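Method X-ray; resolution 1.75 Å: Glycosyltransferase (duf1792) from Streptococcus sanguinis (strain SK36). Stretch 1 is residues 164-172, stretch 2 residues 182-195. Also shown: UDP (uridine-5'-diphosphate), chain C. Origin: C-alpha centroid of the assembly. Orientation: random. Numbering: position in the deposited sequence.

Stretch 1, residues 164-172: RSIKRIICP
Stretch 2, residues 182-195: AIKQAVREHADNRL

A β-strand, 165-171, lies against a helix that begins earlier in the chain and runs on from Ala-182. Their N-to-C directions make an angle of 169°, nearly antiparallel, and the axes approach to 9.6 Å. The register is as follows: CA of Cys-171 is 7.3 Å from CA of Ile-183, CA of Ile-169 is 7.2 Å from CA of Ala-186, CA of Lys-167 is 8.1 Å from CA of His-190, and CA of Ile-166 is 8.9 Å from CA of Arg-194. The strand is extended, with phi between -160 and -96° and psi between 115 and 173°; the helix stays near -63/-41 through Arg-188, relaxing to -119/-4 at His-190.

Strand alternation sets the first rule: Lys-167, Ile-169 and Cys-171 point toward the helix, while Ile-166 points away. The apolar contacts occupy the Cys-171 end. Cys-171 (chi1 m) places SG 3.7 Å from CG1 of Ile-183, whose CB points sideways but whose mt side chain brings its end nearer. Ile-169, in the mm rotamer, sets CD1 3.9 Å from CB of Ala-186, and the same methyl lies 3.6 Å from CD2 of His-190 (chi1 m, chi2 -73°), oblique to the ring. The small Ala-186 coincides with the shortest CA spacing in the register.

Beyond the helix the chain reverses in a type II' turn from Ala-191 to Arg-194, closed by Arg-194 N to Ala-191 O at 2.7 Å. Asp-192 takes positive phi (48/-129), Asn-193 follows at -103/22, and Arg-194 returns to -74/153 with its CB toward the strand.

Polar contacts gather here. Arg-194 (chi1 m, chi2 and chi3 t, chi4 -87°) donates from NH1 to Ser-165 OG at 2.8 Å, and weakly from NH2 to the same OG at 3.2 Å. Ser-165 (chi1 p) thus meets the guanidinium at its edge, near its plane, where the N-H groups point. Lys-167 (mttt) uses its aliphatic part differently: CD lies over one guanidinium face, 3.5 Å from Arg-194 NE. Its NZ remains 4.2 Å from Arg-194 NH2, a pairing of like charges, and 4.6 Å from Asp-192 OD1, too far for a salt bridge.

Water completes the network. Water 1 accepts from Lys-167 NZ (3.0 Å) and Arg-194 NE (2.6 Å), and donates to His-190 O (3.0 Å) and Asp-192 OD1 (2.8 Å), linking both cations to two acceptors. Water 2 bridges Lys-167 NZ (2.5 Å) and His-190 ND1 (3.0 Å).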

# COMPACT_ATOMS: atom_id res chain seq x y z
N ARG A 164 -1.03 -15.54 5.91
CA ARG A 164 -1.88 -16.56 6.51
C ARG A 164 -1.06 -17.65 7.18
O ARG A 164 -1.37 -18.09 8.29
CB ARG A 164 -2.83 -17.15 5.47
CG ARG A 164 -3.73 -18.26 6.02
CD ARG A 164 -4.76 -17.71 7.03
NE ARG A 164 -5.36 -16.46 6.57
CZ ARG A 164 -6.33 -16.39 5.67
NH1 ARG A 164 -6.81 -17.50 5.12
NH2 ARG A 164 -6.82 -15.21 5.31
N SER A 165 -0.01 -18.11 6.51
CA SER A 165 0.84 -19.18 7.03
C SER A 165 2.16 -19.11 6.29
O SER A 165 2.25 -18.51 5.21
CB SER A 165 0.20 -20.55 6.85
OG SER A 165 0.45 -21.06 5.56
N ILE A 166 3.19 -19.72 6.88
CA ILE A 166 4.55 -19.68 6.35
C ILE A 166 5.16 -21.08 6.42
O ILE A 166 5.12 -21.74 7.47
CB ILE A 166 5.44 -18.68 7.11
CG1 ILE A 166 4.87 -17.26 7.05
CG2 ILE A 166 6.86 -18.69 6.55
CD1 ILE A 166 5.66 -16.28 7.92
N LYS A 167 5.69 -21.53 5.29
CA LYS A 167 6.64 -22.64 5.24
C LYS A 167 7.95 -22.10 4.68
O LYS A 167 7.96 -21.18 3.85
CB LYS A 167 6.11 -23.80 4.36
CG LYS A 167 5.01 -24.62 5.02
CD LYS A 167 4.52 -25.74 4.13
CE LYS A 167 3.63 -26.71 4.88
NZ LYS A 167 3.05 -27.73 3.97
N ARG A 168 9.06 -22.66 5.14
CA ARG A 168 10.36 -22.22 4.67
C ARG A 168 11.22 -23.38 4.21
O ARG A 168 11.26 -24.44 4.85
CB ARG A 168 11.16 -21.40 5.75
CG ARG A 168 10.35 -20.39 6.56
CD ARG A 168 11.19 -19.63 7.61
NE ARG A 168 10.46 -18.49 8.19
CZ ARG A 168 10.79 -17.20 8.08
NH1 ARG A 168 11.86 -16.82 7.40
NH2 ARG A 168 10.02 -16.27 8.65
N ILE A 169 11.89 -23.16 3.09
CA ILE A 169 12.94 -24.01 2.55
C ILE A 169 14.24 -23.28 2.82
O ILE A 169 14.44 -22.19 2.27
CB ILE A 169 12.76 -24.24 1.04
CG1 ILE A 169 11.40 -24.86 0.70
CG2 ILE A 169 13.91 -25.07 0.47
CD1 ILE A 169 11.19 -26.25 1.16
N ILE A 170 15.10 -23.86 3.65
CA ILE A 170 16.35 -23.22 4.08
C ILE A 170 17.50 -23.71 3.20
O ILE A 170 17.70 -24.93 3.06
CB ILE A 170 16.65 -23.50 5.56
CG1 ILE A 170 15.55 -22.98 6.48
CG2 ILE A 170 17.99 -22.89 5.93
CD1 ILE A 170 15.06 -21.56 6.20
N CYS A 171 18.27 -22.77 2.64
CA CYS A 171 19.29 -23.02 1.62
C CYS A 171 20.66 -22.60 2.14
O CYS A 171 20.73 -22.03 3.23
CB CYS A 171 18.93 -22.23 0.36
SG CYS A 171 17.29 -22.64 -0.24
N PRO A 172 21.76 -22.87 1.41
CA PRO A 172 23.05 -22.29 1.83
C PRO A 172 22.99 -20.77 1.85
O PRO A 172 22.42 -20.13 0.96
CB PRO A 172 24.03 -22.80 0.76
CG PRO A 172 23.43 -24.06 0.26
CD PRO A 172 21.93 -23.82 0.29
N ALA A 182 18.29 -29.04 -6.43
CA ALA A 182 17.74 -29.58 -5.19
C ALA A 182 16.78 -28.59 -4.55
O ALA A 182 15.76 -29.00 -3.98
CB ALA A 182 18.86 -29.95 -4.22
N ILE A 183 17.09 -27.30 -4.62
CA ILE A 183 16.17 -26.28 -4.11
C ILE A 183 14.87 -26.31 -4.91
O ILE A 183 13.78 -26.30 -4.33
CB ILE A 183 16.82 -24.89 -4.14
CG1 ILE A 183 18.00 -24.83 -3.17
CG2 ILE A 183 15.82 -23.82 -3.71
CD1 ILE A 183 18.95 -23.65 -3.42
N LYS A 184 14.97 -26.37 -6.25
CA LYS A 184 13.78 -26.47 -7.09
C LYS A 184 12.97 -27.71 -6.75
O LYS A 184 11.73 -27.66 -6.69
CB LYS A 184 14.16 -26.48 -8.57
CG LYS A 184 14.38 -25.09 -9.14
CD LYS A 184 14.33 -25.05 -10.64
CE LYS A 184 15.63 -25.45 -11.26
NZ LYS A 184 15.56 -25.36 -12.74
N GLN A 185 13.65 -28.82 -6.50
CA GLN A 185 12.93 -30.04 -6.15
C GLN A 185 12.17 -29.86 -4.84
O GLN A 185 11.02 -30.29 -4.72
CB GLN A 185 13.91 -31.21 -6.06
CG GLN A 185 13.28 -32.51 -5.66
CD GLN A 185 14.16 -33.69 -6.01
OE1 GLN A 185 15.39 -33.57 -6.01
NE2 GLN A 185 13.54 -34.82 -6.32
N ALA A 186 12.79 -29.19 -3.87
CA ALA A 186 12.09 -28.92 -2.62
C ALA A 186 10.89 -28.02 -2.85
O ALA A 186 9.83 -28.24 -2.26
CB ALA A 186 13.04 -28.28 -1.61
N VAL A 187 11.02 -27.03 -3.73
CA VAL A 187 9.90 -26.13 -4.01
C VAL A 187 8.73 -26.91 -4.58
O VAL A 187 7.59 -26.78 -4.13
CB VAL A 187 10.33 -24.99 -4.94
CG1 VAL A 187 9.12 -24.31 -5.55
CG2 VAL A 187 11.19 -23.97 -4.17
N ARG A 188 8.99 -27.78 -5.56
CA ARG A 188 7.89 -28.54 -6.15
C ARG A 188 7.17 -29.39 -5.11
O ARG A 188 5.94 -29.54 -5.18
CB ARG A 188 8.40 -29.41 -7.30
CG ARG A 188 9.02 -28.62 -8.45
CD ARG A 188 9.45 -29.56 -9.62
NE ARG A 188 10.30 -28.85 -10.56
CZ ARG A 188 11.61 -29.02 -10.65
NH1 ARG A 188 12.23 -29.90 -9.88
NH2 ARG A 188 12.31 -28.29 -11.51
N GLU A 189 7.90 -29.92 -4.13
CA GLU A 189 7.32 -30.81 -3.13
C GLU A 189 6.49 -30.07 -2.09
O GLU A 189 5.55 -30.65 -1.53
CB GLU A 189 8.42 -31.61 -2.43
CG GLU A 189 7.91 -32.85 -1.69
CD GLU A 189 8.36 -32.91 -0.24
OE1 GLU A 189 7.65 -33.55 0.57
OE2 GLU A 189 9.42 -32.34 0.08
N HIS A 190 6.78 -28.80 -1.82
CA HIS A 190 6.12 -28.10 -0.72
C HIS A 190 5.31 -26.88 -1.14
O HIS A 190 4.63 -26.30 -0.29
CB HIS A 190 7.16 -27.64 0.31
CG HIS A 190 7.88 -28.77 0.96
ND1 HIS A 190 7.29 -29.60 1.89
CD2 HIS A 190 9.15 -29.23 0.80
CE1 HIS A 190 8.16 -30.51 2.29
NE2 HIS A 190 9.29 -30.32 1.63
N ALA A 191 5.33 -26.50 -2.42
CA ALA A 191 4.75 -25.22 -2.78
C ALA A 191 3.23 -25.26 -2.74
O ALA A 191 2.60 -24.28 -2.33
CB ALA A 191 5.24 -24.78 -4.16
N ASP A 192 2.63 -26.38 -3.15
CA ASP A 192 1.16 -26.48 -3.24
C ASP A 192 0.70 -25.23 -3.99
O ASP A 192 1.29 -24.87 -5.02
CB ASP A 192 0.55 -26.66 -1.85
CG ASP A 192 0.69 -28.07 -1.30
OD1 ASP A 192 0.94 -28.22 -0.08
OD2 ASP A 192 0.53 -29.04 -2.07
N ASN A 193 -0.26 -24.47 -3.48
CA ASN A 193 -0.68 -23.23 -4.11
C ASN A 193 -0.12 -22.00 -3.40
O ASN A 193 -0.64 -20.90 -3.58
CB ASN A 193 -2.20 -23.18 -4.18
CG ASN A 193 -2.78 -24.27 -5.08
OD1 ASN A 193 -2.50 -24.30 -6.28
ND2 ASN A 193 -3.57 -25.18 -4.51
N ARG A 194 0.97 -22.14 -2.63
CA ARG A 194 1.48 -21.01 -1.86
C ARG A 194 2.18 -19.99 -2.76
O ARG A 194 2.71 -20.33 -3.82
CB ARG A 194 2.44 -21.46 -0.76
CG ARG A 194 1.93 -22.58 0.12
CD ARG A 194 2.96 -23.15 1.09
NE ARG A 194 2.29 -23.80 2.22
CZ ARG A 194 1.90 -23.20 3.34
NH1 ARG A 194 2.17 -21.91 3.56
NH2 ARG A 194 1.28 -23.90 4.28
N LEU A 195 2.18 -18.74 -2.32
CA LEU A 195 2.99 -17.70 -2.96
C LEU A 195 4.44 -17.89 -2.55
O LEU A 195 4.74 -18.00 -1.36
CB LEU A 195 2.51 -16.31 -2.54
CG LEU A 195 3.36 -15.09 -2.91
CD1 LEU A 195 3.50 -14.96 -4.40
CD2 LEU A 195 2.73 -13.82 -2.32
N1 UDP C . 21.70 -15.21 0.08
C2 UDP C . 21.61 -16.52 0.47
N3 UDP C . 22.41 -17.39 -0.21
C4 UDP C . 23.30 -17.08 -1.23
C5 UDP C . 23.34 -15.70 -1.59
C6 UDP C . 22.54 -14.82 -0.94
O2 UDP C . 20.86 -16.90 1.36
O4 UDP C . 23.96 -17.99 -1.76
C1' UDP C . 20.79 -14.23 0.74
C2' UDP C . 21.40 -13.26 1.74
O2' UDP C . 21.63 -13.90 3.00
C3' UDP C . 20.29 -12.19 1.79
C4' UDP C . 19.68 -12.23 0.37
O4' UDP C . 20.25 -13.40 -0.26
O3' UDP C . 19.25 -12.52 2.71
C5' UDP C . 19.91 -11.01 -0.48
O5' UDP C . 19.47 -11.18 -1.84
PA UDP C . 19.75 -10.07 -2.93
O1A UDP C . 21.25 -9.96 -3.22
O2A UDP C . 18.86 -10.37 -4.08
O3A UDP C . 19.31 -8.68 -2.21
PB UDP C . 19.02 -7.20 -2.73
O1B UDP C . 19.18 -7.34 -4.25
O2B UDP C . 20.19 -6.38 -2.14
O3B UDP C . 17.66 -6.73 -2.33
O HOH W 1 2.25 -26.34 1.48
O HOH W 2 4.46 -29.34 2.77